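Phosphoserine phosphatase (Homo sapiens, PDB 6HYY) catalyses the hydrolysis of O-phosphoserine to serine and phosphate, and probably needs its bound magnesium ion to do so, as other haloacid dehalogenase-family phosphatases do. Local coordinates at residues I22-G26 with I27-A31; R69-V72 with Q73-I76; K132-F135 with N136-A140. All coordinates share one frame; numbering follows the deposited sequence.

Interaction 1 (I22-G26 with I27-A31)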
# COMPACT_ATOMS: atom_id res chain seq x y z
N ILE A 22 0.00 7.17 -0.64
CA ILE A 22 0.45 8.25 0.25
C ILE A 22 1.92 8.54 -0.02
O ILE A 22 2.66 7.73 -0.57
CB ILE A 22 0.22 7.92 1.74
CG1 ILE A 22 1.03 6.69 2.15
CG2 ILE A 22 -1.29 7.78 2.03
CD1 ILE A 22 0.89 6.31 3.63
N ARG A 23 2.36 9.73 0.40
CA ARG A 23 3.72 10.16 0.10
C ARG A 23 4.75 9.47 0.99
O ARG A 23 5.89 9.26 0.56
CB ARG A 23 3.83 11.68 0.23
CG ARG A 23 2.67 12.40 -0.44
CD ARG A 23 3.10 13.72 -1.06
NE ARG A 23 3.63 13.51 -2.41
CZ ARG A 23 3.86 14.47 -3.29
NH1 ARG A 23 3.61 15.74 -3.00
NH2 ARG A 23 4.34 14.15 -4.49
N GLU A 24 4.35 9.08 2.20
CA GLU A 24 5.23 8.61 3.26
C GLU A 24 5.13 7.09 3.40
O GLU A 24 4.34 6.42 2.73
CB GLU A 24 4.86 9.30 4.58
CG GLU A 24 4.68 10.83 4.49
CD GLU A 24 3.21 11.27 4.37
OE1 GLU A 24 2.92 12.45 4.70
OE2 GLU A 24 2.36 10.45 3.96
N GLU A 25 5.96 6.54 4.29
CA GLU A 25 5.83 5.15 4.72
C GLU A 25 5.19 5.17 6.10
O GLU A 25 5.71 5.80 7.03
CB GLU A 25 7.19 4.45 4.74
CG GLU A 25 7.96 4.52 3.42
CD GLU A 25 7.77 3.28 2.55
OE1 GLU A 25 8.12 2.18 3.02
OE2 GLU A 25 7.28 3.40 1.40
N GLY A 26 4.04 4.49 6.23
CA GLY A 26 3.27 4.60 7.46
C GLY A 26 4.05 4.19 8.69
O GLY A 26 4.00 4.87 9.72
N ILE A 27 4.79 3.09 8.61
CA ILE A 27 5.54 2.63 9.77
C ILE A 27 6.61 3.64 10.17
O ILE A 27 6.88 3.82 11.37
CB ILE A 27 6.13 1.22 9.51
CG1 ILE A 27 6.75 0.67 10.80
CG2 ILE A 27 7.13 1.26 8.37
CD1 ILE A 27 6.96 -0.82 10.80
N ASP A 28 7.21 4.34 9.20
CA ASP A 28 8.20 5.37 9.52
C ASP A 28 7.53 6.57 10.18
O ASP A 28 8.10 7.18 11.10
CB ASP A 28 8.93 5.81 8.25
CG ASP A 28 9.73 4.68 7.61
OD1 ASP A 28 9.97 3.65 8.30
OD2 ASP A 28 10.12 4.81 6.43
N GLU A 29 6.34 6.94 9.71
CA GLU A 29 5.63 8.06 10.32
C GLU A 29 5.19 7.73 11.74
O GLU A 29 5.19 8.59 12.63
CB GLU A 29 4.44 8.45 9.46
CG GLU A 29 4.87 8.93 8.09
CD GLU A 29 5.68 10.21 8.18
OE1 GLU A 29 6.87 10.21 7.77
OE2 GLU A 29 5.13 11.20 8.68
N LEU A 30 4.78 6.47 11.97
CA LEU A 30 4.47 6.04 13.32
C LEU A 30 5.71 6.10 14.20
O LEU A 30 5.63 6.54 15.36
CB LEU A 30 3.89 4.62 13.28
CG LEU A 30 3.33 4.05 14.58
CD1 LEU A 30 2.32 5.01 15.17
CD2 LEU A 30 2.70 2.68 14.29
N ALA A 31 6.85 5.67 13.67
CA ALA A 31 8.10 5.76 14.42
C ALA A 31 8.45 7.20 14.75
O ALA A 31 9.02 7.47 15.82
CB ALA A 31 9.23 5.10 13.64
O HOH W 1 7.81 8.58 5.85
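E25 and G26 start the helix that runs on through A31: the E25 carbonyl O takes the N-H of E29 at 3.0 Å, and the G26 O takes that of L30. Both bonds are fairly straight, with N-H...O angles of 158° and 162°. They are the first i to i+4 bonds of the helix, and E25 stands at the N-cap position. The side chains of E24 and E29 cross at about a right angle. They touch through their aliphatic parts, E24 CB lying 3.5 Å from E29 CG. Chi1 (-63°) sends E29 CG back toward E24, and the bend at chi2 then swings the carboxylate across to a water. This water links the two segments: it donates to E29 OE1 at 2.7 Å and accepts from the backbone N of E25 at 3.2 Å. With alanine replacing E29, the water at the E25 N-H would probably lose the acceptor that holds it, and E24 CB would lose its neighbour. E25 and D28 run side by side and point the same way. D28 OD2 comes to 3.4 Å from E25 CB, but the acid ends are tied elsewhere, E25 OE2 to the S19 hydroxyl and D28 OD1 to that of T44. E24 likewise turns its carboxylate to a partner outside, the backbone N of H82. The E25 side chain is about 4 Å from the bound magnesium ion and about 5 Å from the bound serine. This helix start forms part of the surroundings of the active site. G26 N bonds to OD1 of D18, a magnesium-site residue on helix 17-21. Further along the helix, I27 packs on L58, R61 and I65 of helix 54-65, while D28 and A31 face helix 37-46.

Interaction 2 (R69-V72 with Q73-I76); sequences REQV and QRLI
Q73 lies one turn on from R69, and its backbone N bonds to the R69 O at 2.9 Å. Its side chain also returns to R69. CG is 3.2 Å from the R69 O and sits over one face of the R69 guanidinium. The amide and guanidinium planes are 59° apart. No direct hydrogen bond joins the two groups; two waters link them instead. One accepts from R69 NH1, in the plane of the guanidinium, and donates to Q73 OE1, both at 2.9 Å. The other accepts from Q73 NE2 and, weakly, from R69 NH2. R74 follows, its N bonded to the E70 O with a bent N-H...O angle of 143°. The R74 chain folds at chi3 (61°), which carries the guanidinium back over the preceding turn. One face lies over Q71 CA, and E70 CG is at the edge. The salt bridge from R74 NH1 to E70 OE2 is long, at 3.9 Å. Q71 OE1 bonds to the backbone N of S68, just before the helix. R69-Q73 and E70-R74 are i to i+4 pairs, Q71-R74 an i to i+3 pair. Helix 69-78 is amphipathic: V72 and L75, on its inner side, pack on helices 26-33 and 109-116. The L75 N bonds to the Q71 O at 3.0 Å, and the side chain meets I111 and I33. I76 closes the run with a bond from its N to the V72 O at 3.1 Å. Its CD1 makes a loose apolar contact with V72 CG1, at 4.2 Å, and its side chain also rests on H114.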
# COMPACT_ATOMS: atom_id res chain seq x y z
N ARG A 69 -2.09 2.54 21.54
CA ARG A 69 -3.28 2.88 20.78
C ARG A 69 -3.46 4.39 20.71
O ARG A 69 -3.83 4.93 19.66
CB ARG A 69 -4.52 2.22 21.38
CG ARG A 69 -5.76 2.43 20.52
CD ARG A 69 -6.99 1.70 21.04
NE ARG A 69 -8.10 1.88 20.11
CZ ARG A 69 -8.90 2.94 20.10
NH1 ARG A 69 -8.72 3.92 20.98
NH2 ARG A 69 -9.88 3.03 19.21
N GLU A 70 -3.19 5.10 21.81
CA GLU A 70 -3.27 6.56 21.81
C GLU A 70 -2.28 7.18 20.84
O GLU A 70 -2.58 8.20 20.21
CB GLU A 70 -3.05 7.09 23.23
CG GLU A 70 -2.89 8.60 23.32
CD GLU A 70 -3.25 9.15 24.70
OE1 GLU A 70 -3.44 8.34 25.64
OE2 GLU A 70 -3.35 10.38 24.84
N GLN A 71 -1.09 6.59 20.69
CA GLN A 71 -0.12 7.14 19.75
C GLN A 71 -0.57 6.91 18.31
O GLN A 71 -0.37 7.77 17.44
CB GLN A 71 1.26 6.54 19.98
CG GLN A 71 1.95 7.08 21.23
CD GLN A 71 3.25 6.36 21.55
OE1 GLN A 71 3.32 5.13 21.52
NE2 GLN A 71 4.29 7.13 21.84
N VAL A 72 -1.17 5.76 18.03
CA VAL A 72 -1.71 5.53 16.70
C VAL A 72 -2.84 6.51 16.43
O VAL A 72 -2.92 7.12 15.35
CB VAL A 72 -2.16 4.07 16.53
CG1 VAL A 72 -2.85 3.90 15.19
CG2 VAL A 72 -0.97 3.13 16.65
N GLN A 73 -3.72 6.71 17.43
CA GLN A 73 -4.80 7.68 17.29
C GLN A 73 -4.26 9.08 17.03
O GLN A 73 -4.83 9.83 16.23
CB GLN A 73 -5.66 7.69 18.55
CG GLN A 73 -6.49 6.45 18.77
CD GLN A 73 -7.26 6.50 20.08
OE1 GLN A 73 -6.68 6.34 21.16
NE2 GLN A 73 -8.57 6.72 19.99
N ARG A 74 -3.17 9.45 17.70
CA ARG A 74 -2.64 10.80 17.54
C ARG A 74 -2.00 10.98 16.18
O ARG A 74 -2.11 12.05 15.57
CB ARG A 74 -1.65 11.12 18.66
CG ARG A 74 -0.98 12.49 18.51
CD ARG A 74 -0.46 13.03 19.84
NE ARG A 74 0.53 12.15 20.44
CZ ARG A 74 0.29 11.29 21.43
NH1 ARG A 74 -0.94 11.19 21.94
NH2 ARG A 74 1.27 10.54 21.90
N LEU A 75 -1.34 9.94 15.67
CA LEU A 75 -0.84 9.99 14.30
C LEU A 75 -1.96 10.29 13.32
O LEU A 75 -1.86 11.21 12.51
CB LEU A 75 -0.15 8.67 13.94
CG LEU A 75 0.36 8.55 12.50
CD1 LEU A 75 1.27 9.72 12.16
CD2 LEU A 75 1.09 7.24 12.29
N ILE A 76 -3.06 9.54 13.41
CA ILE A 76 -4.18 9.73 12.49
C ILE A 76 -4.78 11.13 12.64
O ILE A 76 -5.15 11.77 11.64
CB ILE A 76 -5.24 8.64 12.70
CG1 ILE A 76 -4.64 7.27 12.37
CG2 ILE A 76 -6.48 8.91 11.87
CD1 ILE A 76 -5.50 6.12 12.83
O HOH W 2 -10.07 5.78 17.50
O HOH W 3 -7.03 4.41 23.29

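Interaction 3 (K132-F135 with N136-A140); sequences KFYF and NGEYA
K132 and A140 pair through the backbone, A140 N bonding to the K132 O at 2.8 Å. The Y134 N-H meets the E138 O, with Y134 N and E138 O also 2.8 Å apart. Between these bonds F133 and Y139 form an antiparallel non-hydrogen-bonded pair. The E138 O is also 3.2 Å from F133 CA, a CA-H...O contact. A type I turn from Y134 to G137 reverses the chain, closed by the bond from G137 N to the Y134 O. The positive phi of G137 (97°) would jam a CB against the preceding carbonyl O, so this position calls for glycine. One side-chain bond braces the turn: N136 OD1 accepts from E138 N at 3.1 Å, an Asx turn. N136 chi1 (68°) sets the amide between its own N and carbonyl carbon, within range of that N-H. Among the aromatics, Y134 carries the main contact. Its ring lies over A140 CB, which sits 3.4 Å from the ring centroid and 9° off the normal, a CH-pi contact. F133 CD1 approaches the G137 O at 3.5 Å. The contact closes the surface-exposed end of the hairpin of strands 126-133 and 139-142, at one margin of the mixed sheet, where G137 bonds to R69 of helix 69-78.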
# COMPACT_ATOMS: atom_id res chain seq x y z
N LYS A 132 -2.05 -5.07 17.62
CA LYS A 132 -2.75 -5.52 18.82
C LYS A 132 -2.36 -4.63 20.00
O LYS A 132 -1.22 -4.16 20.09
CB LYS A 132 -2.42 -6.99 19.14
CG LYS A 132 -2.86 -8.00 18.07
CD LYS A 132 -2.56 -9.44 18.49
CE LYS A 132 -2.97 -10.43 17.40
NZ LYS A 132 -2.78 -11.85 17.82
N PHE A 133 -3.32 -4.42 20.89
CA PHE A 133 -3.14 -3.58 22.07
C PHE A 133 -3.73 -4.27 23.29
O PHE A 133 -4.73 -4.98 23.21
CB PHE A 133 -3.80 -2.22 21.88
CG PHE A 133 -3.43 -1.54 20.59
CD1 PHE A 133 -2.26 -0.80 20.50
CD2 PHE A 133 -4.24 -1.66 19.47
CE1 PHE A 133 -1.90 -0.17 19.32
CE2 PHE A 133 -3.89 -1.04 18.28
CZ PHE A 133 -2.73 -0.30 18.20
N TYR A 134 -3.09 -4.04 24.44
CA TYR A 134 -3.69 -4.51 25.68
C TYR A 134 -4.82 -3.58 26.09
O TYR A 134 -5.09 -2.54 25.47
CB TYR A 134 -2.61 -4.63 26.75
CG TYR A 134 -1.62 -5.73 26.45
CD1 TYR A 134 -2.04 -7.05 26.35
CD2 TYR A 134 -0.27 -5.44 26.27
CE1 TYR A 134 -1.15 -8.06 26.08
CE2 TYR A 134 0.64 -6.46 25.99
CZ TYR A 134 0.19 -7.77 25.90
OH TYR A 134 1.06 -8.80 25.63
N PHE A 135 -5.52 -3.96 27.17
CA PHE A 135 -6.69 -3.20 27.61
C PHE A 135 -6.35 -1.74 27.86
O PHE A 135 -7.16 -0.85 27.57
CB PHE A 135 -7.27 -3.86 28.86
CG PHE A 135 -8.57 -3.27 29.32
CD1 PHE A 135 -9.74 -3.51 28.62
CD2 PHE A 135 -8.61 -2.46 30.45
CE1 PHE A 135 -10.93 -2.97 29.04
CE2 PHE A 135 -9.81 -1.92 30.88
CZ PHE A 135 -10.97 -2.17 30.18
N ASN A 136 -5.15 -1.47 28.38
CA ASN A 136 -4.69 -0.12 28.69
C ASN A 136 -4.08 0.59 27.49
O ASN A 136 -3.60 1.71 27.63
CB ASN A 136 -3.68 -0.16 29.85
CG ASN A 136 -2.35 -0.83 29.47
OD1 ASN A 136 -2.22 -1.50 28.45
ND2 ASN A 136 -1.35 -0.65 30.33
N GLY A 137 -4.09 -0.04 26.32
CA GLY A 137 -3.59 0.57 25.11
C GLY A 137 -2.16 0.22 24.74
O GLY A 137 -1.73 0.59 23.64
N GLU A 138 -1.43 -0.47 25.61
CA GLU A 138 -0.03 -0.79 25.34
C GLU A 138 0.09 -1.74 24.15
O GLU A 138 -0.74 -2.62 23.93
CB GLU A 138 0.63 -1.43 26.56
CG GLU A 138 0.76 -0.54 27.79
CD GLU A 138 1.55 -1.22 28.90
OE1 GLU A 138 1.96 -0.53 29.86
OE2 GLU A 138 1.76 -2.46 28.82
N TYR A 139 1.18 -1.57 23.40
CA TYR A 139 1.43 -2.42 22.24
C TYR A 139 1.51 -3.89 22.64
O TYR A 139 2.24 -4.26 23.56
CB TYR A 139 2.73 -1.98 21.56
CG TYR A 139 3.23 -2.95 20.51
CD1 TYR A 139 2.55 -3.11 19.31
CD2 TYR A 139 4.39 -3.68 20.71
CE1 TYR A 139 3.00 -3.99 18.35
CE2 TYR A 139 4.85 -4.57 19.74
CZ TYR A 139 4.14 -4.71 18.56
OH TYR A 139 4.59 -5.60 17.61
N ALA A 140 0.75 -4.73 21.94
CA ALA A 140 0.66 -6.15 22.27
C ALA A 140 1.04 -7.06 21.11
O ALA A 140 0.84 -8.28 21.22
CB ALA A 140 -0.75 -6.49 22.74

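In the fold
The three contacts follow one another along the chain. Interaction 2 touches both of the others. L75 CD2 lies 3.7 Å from L30 CA, so helix 69-78 packs against the helix begun in interaction 1. R69 N, at the start of helix 69-78, probably bonds to the G137 O, at 2.9 Å. V72 CG2 touches both neighbours, L30 CD1 at 4.1 Å and F133 CZ at 4.2 Å. Interactions 1 and 3 do not touch; their nearest atoms are about 7 Å apart and their centres about 21 Å. Of interactions 1 and 2, the first is the closer to the active site: the L75 side chain is about 12 Å from the bound serine.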